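Local coordinates for protein triacylglycerol lipase (Yarrowia lipolytica, PDB 3O0D) that probably hydrolyses triacylglycerols, as expected of a glycosylated, extracellular yeast lipase with the alpha/beta-hydrolase fold, at residues 96-101 with 233-238; 123-128 with 195-200; 187-192 with 241-246; 203-208 with 220-225; 245-250 with 271-276. One frame throughout, in Å; residues are numbered along the deposited sequence. Where two conformers were deposited one is given.

Contacts 3 and 5 are fully or largely buried, contact 2 is a buried apolar seam, and contacts 1 and 4 reach the surface on part of their area. Helix 195-206 serves two of them, its first turns in contact 2 and its last in contact 4. Contacts 4 and 5 meet in the main sheet, where strands 222-227 and 247-250 are neighbours; contact 3, whose second segment runs into contact 5, gathers two loops round a potassium ion. The chemistry follows the place: rings and a cysteine sulfur in contact 2, a metal in contact 3, a carboxylate held by a loop in contact 5, and apolar packing with one backbone-bridging water each in contacts 1 and 4.

Contact 1 (96-101 with 233-238)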
# COMPACT_ATOMS: atom_id res chain seq x y z
N THR A 96 13.59 10.39 -3.21
CA THR A 96 14.99 10.57 -3.65
C THR A 96 15.82 9.43 -3.09
O THR A 96 16.61 8.84 -3.83
CB THR A 96 15.58 11.95 -3.24
OG1 THR A 96 14.80 13.03 -3.82
CG2 THR A 96 17.00 12.04 -3.81
N ASP A 97 15.65 9.08 -1.81
CA ASP A 97 16.38 7.95 -1.29
C ASP A 97 16.12 6.65 -1.99
O ASP A 97 17.01 5.85 -2.28
CB ASP A 97 16.06 7.81 0.17
CG ASP A 97 17.15 7.25 0.90
OD1 ASP A 97 17.42 6.04 0.66
OD2 ASP A 97 17.72 8.03 1.71
N ILE A 98 14.85 6.35 -2.27
CA ILE A 98 14.55 5.10 -2.90
C ILE A 98 15.09 4.97 -4.32
O ILE A 98 15.50 3.87 -4.76
CB ILE A 98 12.99 4.96 -2.94
CG1 ILE A 98 12.42 4.93 -1.55
CG2 ILE A 98 12.55 3.84 -3.85
CD1 ILE A 98 10.79 5.12 -1.60
N ARG A 99 15.06 6.09 -5.05
CA ARG A 99 15.40 6.20 -6.47
C ARG A 99 16.92 6.06 -6.68
O ARG A 99 17.37 5.40 -7.61
CB ARG A 99 14.93 7.58 -6.94
CG ARG A 99 14.62 7.73 -8.42
CD ARG A 99 13.99 9.09 -8.68
NE ARG A 99 14.89 10.20 -8.35
CZ ARG A 99 14.55 11.49 -8.42
NH1 ARG A 99 13.33 11.86 -8.80
NH2 ARG A 99 15.45 12.42 -8.12
N ILE A 100 17.69 6.64 -5.77
CA ILE A 100 19.15 6.86 -5.92
C ILE A 100 20.04 5.99 -5.03
O ILE A 100 21.15 5.61 -5.44
CB ILE A 100 19.50 8.40 -5.64
CG1 ILE A 100 18.61 9.40 -6.42
CG2 ILE A 100 20.97 8.70 -5.87
CD1 ILE A 100 18.65 9.21 -7.98
N MET A 101 19.60 5.70 -3.80
CA MET A 101 20.37 4.90 -2.84
C MET A 101 20.15 3.38 -3.01
O MET A 101 19.00 2.87 -2.99
CB MET A 101 20.06 5.37 -1.41
CG MET A 101 20.27 6.90 -1.11
SD MET A 101 22.00 7.49 -1.00
CE MET A 101 22.59 7.46 -2.71
N PRO A 233 5.90 3.56 -8.40
CA PRO A 233 5.74 2.14 -8.66
C PRO A 233 6.71 1.47 -9.66
O PRO A 233 6.65 0.26 -9.94
CB PRO A 233 4.26 2.05 -9.17
CG PRO A 233 3.60 3.20 -8.45
CD PRO A 233 4.65 4.31 -8.68
N GLN A 234 7.59 2.28 -10.29
CA GLN A 234 8.62 1.80 -11.14
C GLN A 234 10.01 1.72 -10.48
O GLN A 234 10.91 1.18 -11.16
CB GLN A 234 8.76 2.68 -12.40
CG GLN A 234 7.33 2.96 -13.09
CD GLN A 234 7.51 3.56 -14.49
OE1 GLN A 234 7.29 4.74 -14.66
NE2 GLN A 234 8.03 2.75 -15.43
N VAL A 235 10.16 2.21 -9.28
CA VAL A 235 11.47 2.14 -8.55
C VAL A 235 11.34 1.34 -7.25
O VAL A 235 10.26 1.06 -6.78
CB VAL A 235 11.97 3.57 -8.26
CG1 VAL A 235 12.08 4.33 -9.53
CG2 VAL A 235 11.08 4.27 -7.31
N PRO A 236 12.47 0.91 -6.66
CA PRO A 236 13.78 1.02 -7.28
C PRO A 236 13.82 0.01 -8.43
O PRO A 236 13.13 -1.05 -8.40
CB PRO A 236 14.74 0.55 -6.16
CG PRO A 236 13.93 0.09 -5.05
CD PRO A 236 12.43 0.18 -5.37
N PHE A 237 14.57 0.30 -9.45
CA PHE A 237 14.67 -0.65 -10.55
C PHE A 237 15.98 -1.48 -10.66
O PHE A 237 16.20 -2.19 -11.66
CB PHE A 237 14.47 0.09 -11.86
CG PHE A 237 15.21 1.38 -11.94
CD1 PHE A 237 14.55 2.56 -12.27
CD2 PHE A 237 16.58 1.42 -11.74
CE1 PHE A 237 15.23 3.75 -12.39
CE2 PHE A 237 17.26 2.62 -11.85
CZ PHE A 237 16.57 3.77 -12.18
N TRP A 238 16.85 -1.41 -9.66
CA TRP A 238 18.06 -2.21 -9.70
C TRP A 238 17.54 -3.57 -10.23
O TRP A 238 16.66 -4.21 -9.63
CB TRP A 238 18.70 -2.32 -8.29
CG TRP A 238 18.60 -1.02 -7.48
CD1 TRP A 238 18.12 -0.84 -6.19
CD2 TRP A 238 18.94 0.28 -7.95
NE1 TRP A 238 18.18 0.51 -5.83
CE2 TRP A 238 18.65 1.21 -6.91
CE3 TRP A 238 19.48 0.76 -9.14
CZ2 TRP A 238 18.89 2.57 -7.05
CZ3 TRP A 238 19.71 2.11 -9.27
CH2 TRP A 238 19.41 3.00 -8.23
O HOH W 1 15.97 2.77 -8.69
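Trp238 leaves its loop with CG anti to the carbonyl carbon (chi1 -38°), and from CB the indole reaches across to the end of helix 91-100. Along the five-membered ring, NE1 comes within 3.8 Å of Met101 O without a hydrogen bond. Farther out the benzo carbons CZ2 and CH2 meet the carbonyl of Arg99 near the helix end, obliquely to the ring: CZ2 is 3.3 Å from Arg99 O, and CH2, close to the tip, is 3.2 Å from it. Water 1 lies over one indole face, toward its rim, and over the centre of the Phe237 ring. It donates to Arg99 O at 3.2 Å and accepts from Phe237 N at 2.9 Å, so the two backbones are joined through solvent. An alanine in place of Trp238 would take away the indole that reaches Arg99 O and would probably leave the end of the helix less firmly held to the loop. Deeper in, Ile98 CG2 touches Val235 CG2 at 3.8 Å and Pro236 CD at 4.0 Å, the proline following a cis peptide bond. The indole also meets Tyr241, with ring planes about 65° apart. The site sits where helix 91-100, probably the counterpart of the lid helix of related fungal lipases, rests on the loop from strand 222-227 to strand 247-250.

Contact 2 (123-128 with 195-200)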
# COMPACT_ATOMS: atom_id res chain seq x y z
N CYS A 123 13.65 -14.88 -0.14
CA CYS A 123 12.62 -13.82 0.06
C CYS A 123 13.29 -12.55 0.60
O CYS A 123 13.22 -12.27 1.81
CB CYS A 123 11.54 -14.32 1.04
SG CYS A 123 10.24 -13.15 1.54
N LEU A 124 13.93 -11.80 -0.31
CA LEU A 124 14.77 -10.68 -0.00
C LEU A 124 14.04 -9.34 -0.31
O LEU A 124 13.39 -9.22 -1.38
CB LEU A 124 16.04 -10.74 -0.85
CG LEU A 124 16.90 -12.03 -0.74
CD1 LEU A 124 18.17 -11.88 -1.55
CD2 LEU A 124 17.24 -12.28 0.66
N VAL A 125 14.19 -8.41 0.61
CA VAL A 125 13.51 -7.15 0.52
C VAL A 125 14.41 -5.98 0.89
O VAL A 125 15.28 -6.05 1.80
CB VAL A 125 12.33 -7.19 1.43
CG1 VAL A 125 11.30 -8.21 0.91
CG2 VAL A 125 12.81 -7.63 2.75
N HIS A 126 14.16 -4.86 0.21
CA HIS A 126 14.94 -3.64 0.44
C HIS A 126 15.04 -3.32 1.92
O HIS A 126 14.06 -3.30 2.71
CB HIS A 126 14.10 -2.60 -0.33
CG HIS A 126 14.64 -1.19 -0.41
ND1 HIS A 126 14.45 -0.26 0.59
CD2 HIS A 126 15.05 -0.47 -1.50
CE1 HIS A 126 14.86 0.94 0.17
NE2 HIS A 126 15.20 0.84 -1.11
N ASN A 127 16.26 -3.08 2.38
CA ASN A 127 16.46 -2.92 3.81
C ASN A 127 15.76 -1.70 4.40
O ASN A 127 15.39 -1.64 5.58
CB ASN A 127 17.98 -2.80 4.06
CG ASN A 127 18.31 -2.69 5.53
N GLY A 128 15.56 -0.69 3.58
CA GLY A 128 14.80 0.44 3.99
C GLY A 128 13.31 0.08 4.25
O GLY A 128 12.74 0.58 5.17
N ALA A 195 12.74 -11.31 -7.12
CA ALA A 195 11.85 -12.26 -7.80
C ALA A 195 11.40 -13.36 -6.84
O ALA A 195 10.23 -13.73 -6.80
CB ALA A 195 12.49 -12.83 -9.08
N GLY A 196 12.31 -13.87 -6.02
CA GLY A 196 11.87 -14.76 -4.95
C GLY A 196 10.74 -14.23 -4.10
O GLY A 196 9.74 -14.93 -3.95
N PHE A 197 10.89 -13.01 -3.53
CA PHE A 197 9.87 -12.39 -2.71
C PHE A 197 8.58 -12.20 -3.55
O PHE A 197 7.49 -12.59 -3.12
CB PHE A 197 10.39 -11.05 -2.22
CG PHE A 197 9.35 -10.21 -1.50
CD1 PHE A 197 8.98 -10.46 -0.21
CD2 PHE A 197 8.71 -9.18 -2.21
CE1 PHE A 197 8.04 -9.66 0.43
CE2 PHE A 197 7.71 -8.33 -1.59
CZ PHE A 197 7.39 -8.56 -0.31
N ALA A 198 8.72 -11.67 -4.75
CA ALA A 198 7.50 -11.32 -5.55
C ALA A 198 6.70 -12.61 -5.83
O ALA A 198 5.48 -12.61 -5.73
CB ALA A 198 7.95 -10.67 -6.85
N ASN A 199 7.36 -13.69 -6.23
CA ASN A 199 6.66 -14.90 -6.57
C ASN A 199 6.07 -15.59 -5.36
O ASN A 199 4.96 -16.18 -5.45
CB ASN A 199 7.56 -15.83 -7.38
CG ASN A 199 7.89 -15.27 -8.76
OD1 ASN A 199 9.05 -15.30 -9.20
ND2 ASN A 199 6.86 -14.76 -9.48
N TRP A 200 6.73 -15.44 -4.21
CA TRP A 200 6.28 -16.01 -3.00
C TRP A 200 5.01 -15.27 -2.53
O TRP A 200 4.00 -15.92 -2.16
CB TRP A 200 7.40 -16.00 -1.98
CG TRP A 200 6.92 -16.36 -0.55
CD1 TRP A 200 6.66 -17.64 -0.09
CD2 TRP A 200 6.70 -15.50 0.53
NE1 TRP A 200 6.28 -17.60 1.20
CE2 TRP A 200 6.28 -16.30 1.62
CE3 TRP A 200 6.79 -14.12 0.71
CZ2 TRP A 200 5.99 -15.76 2.88
CZ3 TRP A 200 6.49 -13.59 1.95
CH2 TRP A 200 6.08 -14.40 3.02
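A sulfur-aromatic cluster ties the start of strand 124-126, half of a small antiparallel pair with strand 105-107, to the first turns of helix 195-206. Cys123 SG, anti to its own backbone N, comes to the edge of the Phe197 ring, 3.4 Å from CD1 and close to the ring plane. The same sulfur meets the six-membered ring of Trp200 obliquely, 3.7 Å from CE3. Both aromatic side chains also start anti to N, and one helical turn apart they converge on it. Val125 approaches Phe197 differently: its CG1 stands over one ring face, 3.6 Å from the centroid and 21° off the normal, a CH-pi contact. Leu124 O adds a touch at Phe197 CB, 3.6 Å away. Leu170 and Ile173 of helix 163-177 pack on Phe197. Cys123 pairs with Cys120 in a disulfide known for this protein, so the sulfur belongs to a short covalent loop. With no hydrogen bond between the segments, cohesion probably comes mainly from dispersion and weak electrostatics of sulfur and C-H against aromatic rings.

Contact 3 (187-192 with 241-246); sequences LGQPIV and YQHCSG. With K (potassium ion), chain N.
Two loops of the alpha/beta-hydrolase fold, each following a strand of the central mixed sheet, close round a potassium ion beside the His243 imidazole. Ile191 crosses that ring at about a right angle: its CG1 sits over one face, 3.6 Å from the centroid, while Gln189 O lies at the edge, in plane, 3.4 Å from CE1. The ion is in the ring plane too, 3.1 Å from ND1. Gln189 and His243 run past each other in opposite directions, amide and imidazole planes 73° apart, and the end of Gln189 lies beside the ion. His243 NE2, the other ring nitrogen, hydrogen-bonds Pro233 O, consistent with a neutral ring protonated there. An alanine at His243 would remove the ND1 ligand, the link to Pro233 and the surface under Ile191, and would probably loosen both loops and the ion site. Ile191 CG2 presses to 3.2 Å from Gln242 C. Water 2 donates to Gln242 O at 2.6 Å and also binds the ion.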
# COMPACT_ATOMS: atom_id res chain seq x y z
N LEU A 187 -1.21 2.17 -2.59
CA LEU A 187 -1.34 3.18 -3.68
C LEU A 187 0.05 3.77 -3.88
O LEU A 187 0.68 4.22 -2.91
CB LEU A 187 -2.31 4.26 -3.23
CG LEU A 187 -3.73 3.70 -2.90
CD1 LEU A 187 -3.96 3.67 -1.35
CD2 LEU A 187 -4.83 4.72 -3.47
N GLY A 188 0.48 3.79 -5.14
CA GLY A 188 1.72 4.48 -5.47
C GLY A 188 2.89 3.70 -4.78
O GLY A 188 3.83 4.34 -4.28
N GLN A 189 2.75 2.38 -4.66
CA GLN A 189 3.75 1.59 -3.90
C GLN A 189 4.99 1.25 -4.68
O GLN A 189 4.92 0.71 -5.77
CB GLN A 189 3.06 0.30 -3.48
CG GLN A 189 3.99 -0.70 -2.61
CD GLN A 189 3.67 -2.10 -3.04
OE1 GLN A 189 2.49 -2.48 -3.00
NE2 GLN A 189 4.67 -2.84 -3.55
N PRO A 190 6.19 1.52 -4.11
CA PRO A 190 7.43 1.20 -4.82
C PRO A 190 7.67 -0.33 -4.83
O PRO A 190 6.95 -1.08 -4.07
CB PRO A 190 8.50 1.96 -3.98
CG PRO A 190 7.94 2.01 -2.55
CD PRO A 190 6.36 2.12 -2.80
N ILE A 191 8.58 -0.84 -5.69
CA ILE A 191 8.89 -2.26 -5.72
C ILE A 191 9.62 -2.66 -4.41
O ILE A 191 10.59 -2.00 -4.04
CB ILE A 191 9.80 -2.55 -6.91
CG1 ILE A 191 9.18 -2.06 -8.20
CG2 ILE A 191 10.00 -4.11 -7.06
CD1 ILE A 191 10.19 -1.97 -9.36
N VAL A 192 9.13 -3.67 -3.72
CA VAL A 192 9.58 -3.98 -2.39
C VAL A 192 10.81 -4.95 -2.35
O VAL A 192 11.72 -4.81 -1.48
CB VAL A 192 8.34 -4.48 -1.57
CG1 VAL A 192 8.77 -5.07 -0.28
CG2 VAL A 192 7.38 -3.20 -1.28
N TYR A 241 15.04 -6.33 -8.56
CA TYR A 241 13.72 -5.92 -7.97
C TYR A 241 12.63 -6.24 -8.97
O TYR A 241 12.77 -5.95 -10.17
CB TYR A 241 13.66 -4.41 -7.75
CG TYR A 241 14.37 -3.98 -6.51
CD1 TYR A 241 15.74 -3.66 -6.54
CD2 TYR A 241 13.70 -3.91 -5.29
CE1 TYR A 241 16.41 -3.28 -5.38
CE2 TYR A 241 14.38 -3.54 -4.13
CZ TYR A 241 15.73 -3.23 -4.19
OH TYR A 241 16.37 -2.88 -3.02
N GLN A 242 11.51 -6.77 -8.48
CA GLN A 242 10.36 -6.89 -9.34
C GLN A 242 9.10 -6.89 -8.43
O GLN A 242 9.13 -7.33 -7.31
CB GLN A 242 10.39 -8.13 -10.22
CG GLN A 242 10.30 -9.42 -9.51
CD GLN A 242 10.27 -10.64 -10.49
OE1 GLN A 242 11.16 -10.82 -11.31
NE2 GLN A 242 9.24 -11.47 -10.37
N HIS A 243 7.98 -6.42 -8.98
CA HIS A 243 6.76 -6.43 -8.24
C HIS A 243 6.11 -7.83 -8.18
O HIS A 243 6.31 -8.68 -9.07
CB HIS A 243 5.74 -5.53 -8.97
CG HIS A 243 5.76 -4.05 -8.57
ND1 HIS A 243 5.61 -3.58 -7.29
CD2 HIS A 243 5.87 -2.95 -9.37
CE1 HIS A 243 5.60 -2.24 -7.31
NE2 HIS A 243 5.76 -1.84 -8.57
N CYS A 244 5.32 -7.99 -7.15
CA CYS A 244 4.30 -9.04 -7.16
C CYS A 244 3.17 -8.65 -8.11
O CYS A 244 3.11 -7.50 -8.64
CB CYS A 244 3.78 -9.21 -5.72
SG CYS A 244 2.80 -7.82 -5.06
N SER A 245 2.30 -9.61 -8.37
CA SER A 245 1.10 -9.32 -9.23
C SER A 245 0.08 -8.49 -8.45
O SER A 245 0.12 -8.35 -7.24
CB SER A 245 0.41 -10.61 -9.65
OG SER A 245 1.39 -11.35 -10.39
N GLY A 246 -0.93 -8.03 -9.21
CA GLY A 246 -2.03 -7.41 -8.51
C GLY A 246 -2.27 -5.90 -8.83
O GLY A 246 -3.00 -5.24 -8.12
K K N . 5.82 -5.47 -4.86
O HOH W 2 8.55 -6.93 -4.76

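Contact 4 (203-208 with 220-225); sequences KLFFGQ and RKLYRI
The last turn of helix 195-206 lies against the start of strand 222-227, with Leu222 packed against two phenylalanines. Phe205 takes Leu222 CD2 over one ring face, 4.2 Å from the centroid, and its CD1 comes to 3.9 Å from Leu222 CB. Phe206 crosses the same leucine at about a right angle, its CZ reaching Leu222 CB at 3.7 Å. Strand 183-187, helix 195-206 and strand 222-227 form a beta-alpha-beta unit of the central sheet, and this is where the helix end meets the strand that follows it. Phe206 also points its edge at Arg220: CE1 lies over the guanidinium face, 3.8 Å from NE, with the planes 88° apart. Arg220 is extended, and its guanidinium grips Leu222 O side-on with NE (3.0 Å) and NH2 (3.2 Å); the oxygen lies in the guanidinium plane, the two bonds fix the group's rotation, and NH1 goes to the carbonyls of Val213 and Lys215. Between the backbones, water 3 donates to Phe205 O at 2.7 Å and accepts from Lys221 N.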
# COMPACT_ATOMS: atom_id res chain seq x y z
N LYS A 203 2.17 -16.45 -4.60
CA LYS A 203 1.64 -17.73 -4.10
C LYS A 203 0.82 -17.54 -2.85
O LYS A 203 -0.21 -18.18 -2.68
CB LYS A 203 2.82 -18.69 -3.83
CG LYS A 203 3.49 -19.13 -5.07
CD LYS A 203 4.61 -20.21 -4.78
CE LYS A 203 5.80 -20.01 -5.71
NZ LYS A 203 6.76 -21.19 -5.97
N LEU A 204 1.28 -16.66 -1.94
CA LEU A 204 0.71 -16.46 -0.65
C LEU A 204 -0.68 -15.87 -0.87
O LEU A 204 -1.67 -16.30 -0.26
CB LEU A 204 1.59 -15.57 0.24
CG LEU A 204 1.22 -15.21 1.66
CD1 LEU A 204 1.30 -16.44 2.64
CD2 LEU A 204 2.12 -14.14 2.19
N PHE A 205 -0.78 -14.86 -1.74
CA PHE A 205 -2.08 -14.17 -1.85
C PHE A 205 -2.98 -14.67 -2.92
O PHE A 205 -4.21 -14.49 -2.78
CB PHE A 205 -1.89 -12.63 -2.07
CG PHE A 205 -1.63 -11.89 -0.81
CD1 PHE A 205 -2.69 -11.39 -0.03
CD2 PHE A 205 -0.35 -11.69 -0.33
CE1 PHE A 205 -2.47 -10.72 1.16
CE2 PHE A 205 -0.12 -11.01 0.81
CZ PHE A 205 -1.17 -10.50 1.59
N PHE A 206 -2.44 -15.18 -4.01
CA PHE A 206 -3.26 -15.56 -5.17
C PHE A 206 -3.25 -17.06 -5.39
O PHE A 206 -3.95 -17.59 -6.27
CB PHE A 206 -2.78 -14.84 -6.43
CG PHE A 206 -2.81 -13.31 -6.28
CD1 PHE A 206 -4.03 -12.61 -6.15
CD2 PHE A 206 -1.67 -12.59 -6.34
CE1 PHE A 206 -3.99 -11.22 -6.02
CE2 PHE A 206 -1.64 -11.20 -6.16
CZ PHE A 206 -2.81 -10.52 -6.00
N GLY A 207 -2.39 -17.71 -4.63
CA GLY A 207 -2.32 -19.16 -4.63
C GLY A 207 -1.48 -19.85 -5.71
O GLY A 207 -1.40 -21.07 -5.69
N GLN A 208 -0.86 -19.12 -6.65
CA GLN A 208 0.01 -19.75 -7.67
C GLN A 208 0.88 -18.66 -8.20
O GLN A 208 0.55 -17.46 -7.97
CB GLN A 208 -0.83 -20.35 -8.79
CG GLN A 208 -1.69 -19.33 -9.55
CD GLN A 208 -2.49 -19.95 -10.68
OE1 GLN A 208 -2.16 -19.77 -11.87
NE2 GLN A 208 -3.54 -20.68 -10.33
N ARG A 220 -10.61 -11.81 -2.93
CA ARG A 220 -9.24 -11.38 -3.31
C ARG A 220 -8.72 -10.45 -2.27
O ARG A 220 -9.47 -9.63 -1.75
CB ARG A 220 -9.39 -10.59 -4.62
CG ARG A 220 -8.00 -9.96 -4.96
CD ARG A 220 -8.01 -9.67 -6.44
NE ARG A 220 -6.83 -8.76 -6.68
CZ ARG A 220 -6.50 -8.33 -7.89
NH1 ARG A 220 -7.15 -8.73 -9.02
NH2 ARG A 220 -5.47 -7.45 -8.00
N LYS A 221 -7.41 -10.50 -1.92
CA LYS A 221 -7.06 -9.74 -0.77
C LYS A 221 -5.87 -8.82 -1.04
O LYS A 221 -5.35 -8.30 -0.05
CB LYS A 221 -6.63 -10.71 0.38
CG LYS A 221 -7.86 -11.57 0.89
CD LYS A 221 -8.85 -10.69 1.60
CE LYS A 221 -10.33 -11.28 1.50
NZ LYS A 221 -10.48 -12.45 2.31
N LEU A 222 -5.45 -8.73 -2.30
CA LEU A 222 -4.26 -7.85 -2.60
C LEU A 222 -4.55 -7.01 -3.80
O LEU A 222 -4.79 -7.55 -4.90
CB LEU A 222 -2.99 -8.67 -2.77
CG LEU A 222 -1.71 -7.86 -3.10
CD1 LEU A 222 -1.41 -6.81 -2.09
CD2 LEU A 222 -0.58 -8.91 -3.09
N TYR A 223 -4.42 -5.71 -3.62
CA TYR A 223 -4.48 -4.80 -4.81
C TYR A 223 -3.37 -3.75 -4.68
O TYR A 223 -3.27 -3.09 -3.63
CB TYR A 223 -5.82 -4.04 -4.81
CG TYR A 223 -7.07 -4.94 -4.82
CD1 TYR A 223 -7.59 -5.35 -6.06
CD2 TYR A 223 -7.57 -5.45 -3.63
CE1 TYR A 223 -8.72 -6.23 -6.11
CE2 TYR A 223 -8.68 -6.32 -3.70
CZ TYR A 223 -9.22 -6.65 -4.93
OH TYR A 223 -10.36 -7.44 -4.97
N ARG A 224 -2.66 -3.52 -5.78
CA ARG A 224 -1.57 -2.46 -5.87
C ARG A 224 -2.06 -1.41 -6.90
O ARG A 224 -1.96 -1.64 -8.11
CB ARG A 224 -0.28 -3.03 -6.44
CG ARG A 224 0.42 -4.01 -5.39
CD ARG A 224 1.95 -4.18 -5.90
NE ARG A 224 2.06 -4.88 -7.20
CZ ARG A 224 2.23 -4.29 -8.42
NH1 ARG A 224 2.31 -2.95 -8.52
NH2 ARG A 224 2.28 -5.01 -9.55
N ILE A 225 -2.59 -0.33 -6.36
CA ILE A 225 -3.11 0.74 -7.23
C ILE A 225 -1.94 1.62 -7.70
O ILE A 225 -1.16 2.03 -6.87
CB ILE A 225 -4.16 1.60 -6.50
CG1 ILE A 225 -5.32 0.73 -5.92
CG2 ILE A 225 -4.77 2.62 -7.52
CD1 ILE A 225 -6.39 1.51 -5.00
O HOH W 3 -6.08 -12.56 -2.79

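Contact 5 (245-250 with 271-276); sequences SGEVFI and KQCSAG
A backbone C-H lies squarely on an aromatic ring here: Cys273 CA sits 3.5 Å from the Phe249 centroid and only 4° off the ring normal. Cys273 C follows over the same face, 3.5 Å from Phe249 CE1, and Gln272 O approaches CE2 of that ring at 3.5 Å. The sulfur stands oblique to the ring, with Cys273 SG 3.8 Å from Phe249 CB. That sulfur is tied to Cys265 in a disulfide, so the loop is held covalently to strand 262-265, the neighbour of strand 247-250 in the mixed sheet of the alpha/beta-hydrolase fold. Two residues back along strand 247-250, Glu247 reaches the loop from the same side as Phe249. Its chain is extended, with CG anti to the backbone N, and OE2 accepts from Ser274 N at 2.9 Å on its syn lone pair. Ser274 OG donates to the same oxygen at 3.0 Å from above the carboxylate plane, 27° out of it. Thr226 OG1 on strand 222-227 is also bonded to OE2, so the buried oxygen is gripped three times; together with water 4, which donates to OE1 at 2.8 Å, this would be expected to stabilise the ionised carboxylate. Water 4 accepts in turn from Ala275 N at 3.0 Å, within the 3-10 turn 274-276.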
# COMPACT_ATOMS: atom_id res chain seq x y z
N SER A 245 2.30 -9.61 -8.37
CA SER A 245 1.10 -9.32 -9.23
C SER A 245 0.08 -8.49 -8.45
O SER A 245 0.12 -8.35 -7.24
CB SER A 245 0.41 -10.61 -9.65
OG SER A 245 1.39 -11.35 -10.39
N GLY A 246 -0.93 -8.03 -9.21
CA GLY A 246 -2.03 -7.41 -8.51
C GLY A 246 -2.27 -5.90 -8.83
O GLY A 246 -3.00 -5.24 -8.12
N GLU A 247 -1.66 -5.44 -9.92
CA GLU A 247 -1.72 -4.01 -10.29
C GLU A 247 -3.16 -3.59 -10.74
O GLU A 247 -3.80 -4.34 -11.52
CB GLU A 247 -0.76 -3.75 -11.44
CG GLU A 247 -0.74 -2.23 -11.87
CD GLU A 247 0.35 -1.89 -12.84
OE1 GLU A 247 0.93 -2.83 -13.50
OE2 GLU A 247 0.66 -0.67 -13.01
N VAL A 248 -3.63 -2.45 -10.18
CA VAL A 248 -4.86 -1.75 -10.62
C VAL A 248 -4.41 -0.33 -11.07
O VAL A 248 -3.83 0.37 -10.30
CB VAL A 248 -5.72 -1.56 -9.42
CG1 VAL A 248 -7.04 -0.79 -9.86
CG2 VAL A 248 -6.09 -3.01 -8.83
N PHE A 249 -4.62 0.01 -12.33
CA PHE A 249 -3.95 1.18 -12.93
C PHE A 249 -5.02 2.21 -13.22
O PHE A 249 -6.02 1.92 -13.90
CB PHE A 249 -3.35 0.73 -14.23
CG PHE A 249 -2.57 1.79 -14.97
CD1 PHE A 249 -1.41 2.39 -14.35
CD2 PHE A 249 -2.93 2.13 -16.25
CE1 PHE A 249 -0.60 3.27 -15.14
CE2 PHE A 249 -2.20 3.03 -17.01
CZ PHE A 249 -1.00 3.59 -16.42
N ILE A 250 -4.73 3.44 -12.77
CA ILE A 250 -5.61 4.59 -13.10
C ILE A 250 -5.00 5.19 -14.35
O ILE A 250 -3.96 5.88 -14.25
CB ILE A 250 -5.56 5.58 -11.99
CG1 ILE A 250 -6.10 5.00 -10.67
CG2 ILE A 250 -6.39 6.84 -12.37
CD1 ILE A 250 -5.80 5.95 -9.44
N LYS A 271 2.97 -3.24 -19.91
CA LYS A 271 3.25 -1.96 -20.60
C LYS A 271 1.95 -1.24 -20.89
O LYS A 271 1.96 -0.05 -21.37
CB LYS A 271 3.96 -2.19 -21.94
CG LYS A 271 5.38 -2.75 -21.81
CD LYS A 271 6.44 -1.79 -21.49
CE LYS A 271 7.87 -2.49 -21.64
NZ LYS A 271 8.24 -3.16 -22.98
N GLN A 272 0.80 -1.90 -20.67
CA GLN A 272 -0.46 -1.12 -20.76
C GLN A 272 -0.71 -0.33 -19.48
O GLN A 272 -1.62 0.56 -19.41
CB GLN A 272 -1.63 -2.08 -21.04
CG GLN A 272 -1.78 -2.44 -22.47
CD GLN A 272 -2.29 -1.25 -23.29
OE1 GLN A 272 -3.32 -0.63 -22.93
NE2 GLN A 272 -1.61 -0.96 -24.39
N CYS A 273 0.05 -0.61 -18.44
CA CYS A 273 -0.06 -0.05 -17.11
C CYS A 273 1.22 0.75 -16.69
O CYS A 273 1.76 1.38 -17.51
CB CYS A 273 -0.48 -1.07 -16.07
SG CYS A 273 -1.97 -1.87 -16.71
N SER A 274 1.62 0.71 -15.43
CA SER A 274 2.78 1.53 -14.91
C SER A 274 4.05 1.38 -15.74
O SER A 274 4.73 2.39 -16.05
CB SER A 274 3.20 1.08 -13.55
OG SER A 274 2.43 1.69 -12.60
N ALA A 275 4.35 0.12 -16.11
CA ALA A 275 5.58 -0.16 -16.87
C ALA A 275 5.63 0.56 -18.19
O ALA A 275 6.74 0.72 -18.79
CB ALA A 275 5.81 -1.70 -17.07
N GLY A 276 4.46 0.91 -18.74
CA GLY A 276 4.35 1.66 -20.01
C GLY A 276 4.35 3.21 -19.89
O GLY A 276 4.21 3.90 -20.97
O HOH W 4 3.36 -2.48 -14.93